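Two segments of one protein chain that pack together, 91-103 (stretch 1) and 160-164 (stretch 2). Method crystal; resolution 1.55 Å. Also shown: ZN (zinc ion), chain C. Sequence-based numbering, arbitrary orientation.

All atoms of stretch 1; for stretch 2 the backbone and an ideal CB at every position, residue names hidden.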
# COMPACT_ATOMS: atom_id res chain seq x y z
N LYS A 91 -12.10 -22.81 11.43
CA LYS A 91 -10.99 -23.75 11.25
C LYS A 91 -9.88 -23.18 10.38
O LYS A 91 -10.13 -22.50 9.38
CB LYS A 91 -11.47 -25.07 10.60
CG LYS A 91 -12.70 -25.71 11.23
CD LYS A 91 -12.45 -26.12 12.66
CE LYS A 91 -13.71 -26.74 13.26
NZ LYS A 91 -13.53 -27.17 14.67
N PHE A 92 -8.64 -23.51 10.73
CA PHE A 92 -7.53 -23.38 9.80
C PHE A 92 -7.62 -24.43 8.68
O PHE A 92 -8.32 -25.44 8.77
CB PHE A 92 -6.20 -23.49 10.52
CG PHE A 92 -5.84 -22.30 11.37
CD1 PHE A 92 -5.96 -22.34 12.74
CD2 PHE A 92 -5.37 -21.14 10.78
CE1 PHE A 92 -5.62 -21.24 13.49
CE2 PHE A 92 -5.04 -20.02 11.55
CZ PHE A 92 -5.15 -20.08 12.90
N HIS A 93 -6.86 -24.22 7.63
CA HIS A 93 -6.89 -25.12 6.46
C HIS A 93 -6.43 -26.56 6.78
O HIS A 93 -6.68 -27.46 5.98
CB HIS A 93 -6.07 -24.54 5.32
CG HIS A 93 -6.55 -23.19 4.86
ND1 HIS A 93 -5.70 -22.22 4.37
CD2 HIS A 93 -7.80 -22.65 4.83
CE1 HIS A 93 -6.41 -21.15 4.05
NE2 HIS A 93 -7.68 -21.38 4.33
N ASP A 94 -5.81 -26.76 7.93
CA ASP A 94 -5.40 -28.10 8.38
C ASP A 94 -6.49 -28.79 9.20
O ASP A 94 -6.31 -29.93 9.69
CB ASP A 94 -4.09 -28.02 9.19
CG ASP A 94 -4.20 -27.10 10.39
OD1 ASP A 94 -5.29 -26.58 10.69
OD2 ASP A 94 -3.18 -26.91 11.10
N GLY A 95 -7.64 -28.13 9.34
CA GLY A 95 -8.77 -28.70 10.07
C GLY A 95 -8.84 -28.38 11.56
O GLY A 95 -9.79 -28.77 12.23
N LYS A 96 -7.84 -27.66 12.05
CA LYS A 96 -7.77 -27.32 13.46
C LYS A 96 -8.46 -26.02 13.81
O LYS A 96 -8.45 -25.07 13.04
CB LYS A 96 -6.32 -27.30 13.92
CG LYS A 96 -5.81 -28.69 14.20
CD LYS A 96 -4.37 -28.88 13.77
CE LYS A 96 -3.81 -30.19 14.26
NZ LYS A 96 -3.16 -30.09 15.60
N GLU A 97 -9.05 -26.00 14.99
CA GLU A 97 -9.86 -24.88 15.42
C GLU A 97 -9.00 -23.67 15.70
O GLU A 97 -7.96 -23.78 16.35
CB GLU A 97 -10.61 -25.26 16.69
CG GLU A 97 -11.49 -24.16 17.33
CD GLU A 97 -12.94 -24.28 16.99
OE1 GLU A 97 -13.21 -24.85 15.91
OE2 GLU A 97 -13.81 -23.81 17.77
N LEU A 98 -9.45 -22.51 15.22
CA LEU A 98 -8.80 -21.23 15.54
C LEU A 98 -9.31 -20.79 16.89
O LEU A 98 -10.54 -20.77 17.14
CB LEU A 98 -9.13 -20.19 14.47
CG LEU A 98 -8.46 -18.80 14.54
CD1 LEU A 98 -8.40 -18.16 13.17
CD2 LEU A 98 -9.18 -17.87 15.52
N THR A 99 -8.41 -20.39 17.79
CA THR A 99 -8.83 -19.98 19.12
C THR A 99 -8.11 -18.73 19.58
O THR A 99 -7.28 -18.20 18.85
CB THR A 99 -8.58 -21.09 20.15
OG1 THR A 99 -7.16 -21.20 20.36
CG2 THR A 99 -9.15 -22.45 19.70
N ALA A 100 -8.42 -18.24 20.78
CA ALA A 100 -7.72 -17.09 21.36
C ALA A 100 -6.22 -17.25 21.36
O ALA A 100 -5.52 -16.26 21.26
CB ALA A 100 -8.15 -16.87 22.77
N ASP A 101 -5.73 -18.48 21.50
CA ASP A 101 -4.27 -18.74 21.52
C ASP A 101 -3.62 -18.14 20.28
O ASP A 101 -2.49 -17.60 20.32
CB ASP A 101 -3.98 -20.25 21.54
CG ASP A 101 -4.13 -20.89 22.92
OD1 ASP A 101 -4.34 -20.20 23.94
OD2 ASP A 101 -4.01 -22.15 22.96
N ASP A 102 -4.30 -18.30 19.16
CA ASP A 102 -3.76 -17.84 17.86
C ASP A 102 -3.72 -16.35 17.76
O ASP A 102 -2.82 -15.75 17.20
CB ASP A 102 -4.59 -18.44 16.75
CG ASP A 102 -4.61 -19.95 16.82
OD1 ASP A 102 -3.52 -20.56 16.86
OD2 ASP A 102 -5.68 -20.56 16.90
N VAL A 103 -4.74 -15.70 18.29
CA VAL A 103 -4.80 -14.25 18.27
C VAL A 103 -3.76 -13.65 19.20
O VAL A 103 -3.07 -12.67 18.86
CB VAL A 103 -6.26 -13.76 18.65
CG1 VAL A 103 -6.35 -12.24 18.78
CG2 VAL A 103 -7.30 -14.29 17.66
N UNK A 160 -1.56 -19.56 12.85
CA UNK A 160 -1.73 -20.73 13.69
C UNK A 160 -0.56 -20.97 14.67
O UNK A 160 0.55 -21.35 14.26
CB UNK A 160 -1.91 -21.96 12.80
N UNK A 161 -0.83 -20.80 15.95
CA UNK A 161 0.16 -21.01 16.98
C UNK A 161 0.64 -22.46 16.99
O UNK A 161 1.81 -22.73 17.26
CB UNK A 161 -0.41 -20.63 18.35
N UNK A 162 -0.25 -23.41 16.70
CA UNK A 162 0.16 -24.80 16.73
C UNK A 162 1.13 -25.15 15.62
O UNK A 162 1.73 -26.22 15.62
CB UNK A 162 -1.07 -25.71 16.64
N UNK A 163 1.31 -24.22 14.68
CA UNK A 163 2.37 -24.40 13.68
C UNK A 163 3.62 -23.55 14.00
O UNK A 163 4.77 -24.04 13.91
CB UNK A 163 1.84 -24.04 12.29
N UNK A 164 3.39 -22.28 14.33
CA UNK A 164 4.49 -21.29 14.42
C UNK A 164 4.89 -20.87 15.82
O UNK A 164 5.85 -20.10 15.98
CB UNK A 164 4.10 -20.03 13.65
ZN ZN C . -4.40 -24.37 17.34

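Position 160 stands just before a short helix, with phi/psi of -81/112. Its CA-to-CB bond runs sideways to stretch 1, yet the ideal CB lies 3.7 Å from Phe92 CZ, over the aromatic ring, and 4.6 Å from Asp102 OD1. A compact apolar residue would suit this surface, and the phi angle also admits proline. The deposited residue is Pro160, at the N-cap position. Its CB sits 3.8 Å from the centroid of the Phe92 ring and only 10° off the normal, a CH-pi contact over the face.

At position 161 the backbone nitrogen meets the carboxylate of Asp102, a bond available to any residue with a free amide hydrogen, so proline is disfavored. The CB points toward stretch 1, 3.4 Å from Asp102 OD1 and 4.2 Å from Asp101 O, with open space beyond. A long, flexible chain, polar or basic, would fit beside these acidic residues, though alanine or a shorter polar residue could also be accommodated. The residue is Lys161. Its N donates to Asp102 OD1 at 2.8 Å, anchoring the first turn of the helix, while the other carboxylate oxygen, Asp102 OD2, accepts from Thr99 N at 2.9 Å. The fully extended side chain (all t) passes Asp101, with Lys161 CD 3.8 Å from Asp101 O; water 3 then links Lys161 NZ to Asp101 O, 2.9 Å from each.

Position 162 also points its CB toward stretch 1, into a region bordered by Phe92, Asp94 and Lys96, with the zinc ion close by. The carboxylate calls for a donor and the metal for a ligand; an acidic or sulfur-bearing residue could serve the metal alone, but histidine can satisfy both. His162 does so. With chi1 at 58° (p), His162 ND1 binds ZN at 2.2 Å, leaving NE2 to donate to Asp94 OD2 at 2.8 Å, near the plane of the imidazole. The ring directs its edge toward the face of Phe92, with centroids 5.7 Å apart and planes at 84°, while Lys96 CD lies over one imidazole face, 3.9 Å from the centroid. Five waters complete the zinc shell. Water 2 ties it to stretch 1 by donating to Glu97 O and Asp102 OD2, both at 2.6 Å.

Position 163 directs its CB sideways, with nothing of stretch 1 within 5.5 Å, so many residues are possible. Ile163 reaches back with its end, CD1 lying 4.0 Å from Asp94 OD2.

Position 164 is out of reach, and stretch 1 imposes no preference; the residue is Leu164, whose N bonds to Pro160 O at 3.0 Å.

Stretch 2 (160-164) PKHIL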
# COMPACT_ATOMS: atom_id res chain seq x y z
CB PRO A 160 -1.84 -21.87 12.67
CG PRO A 160 -1.08 -21.40 11.51
CD PRO A 160 -1.22 -19.92 11.47
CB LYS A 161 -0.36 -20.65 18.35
CG LYS A 161 0.68 -20.69 19.43
CD LYS A 161 0.11 -20.29 20.78
CE LYS A 161 1.16 -20.32 21.84
NZ LYS A 161 0.61 -20.10 23.23
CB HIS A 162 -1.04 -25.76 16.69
CG HIS A 162 -1.93 -25.59 15.51
ND1 HIS A 162 -3.14 -24.95 15.58
CD2 HIS A 162 -1.79 -26.01 14.23
CE1 HIS A 162 -3.72 -24.96 14.39
NE2 HIS A 162 -2.91 -25.59 13.54
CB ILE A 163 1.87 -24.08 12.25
CG1 ILE A 163 0.68 -24.98 11.87
CG2 ILE A 163 3.03 -24.25 11.23
CD1 ILE A 163 0.09 -24.74 10.52
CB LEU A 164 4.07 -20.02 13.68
CG LEU A 164 3.82 -20.19 12.20
CD1 LEU A 164 3.21 -18.97 11.61
CD2 LEU A 164 5.14 -20.57 11.49
O HOH W 1 -6.05 -25.72 17.09
O HOH W 2 -5.48 -23.12 16.41
O HOH W 3 -0.91 -17.68 22.71
O HOH W 4 -3.12 -22.89 17.81
O HOH W 5 -5.04 -24.09 19.48
O HOH W 6 -3.63 -25.75 18.87
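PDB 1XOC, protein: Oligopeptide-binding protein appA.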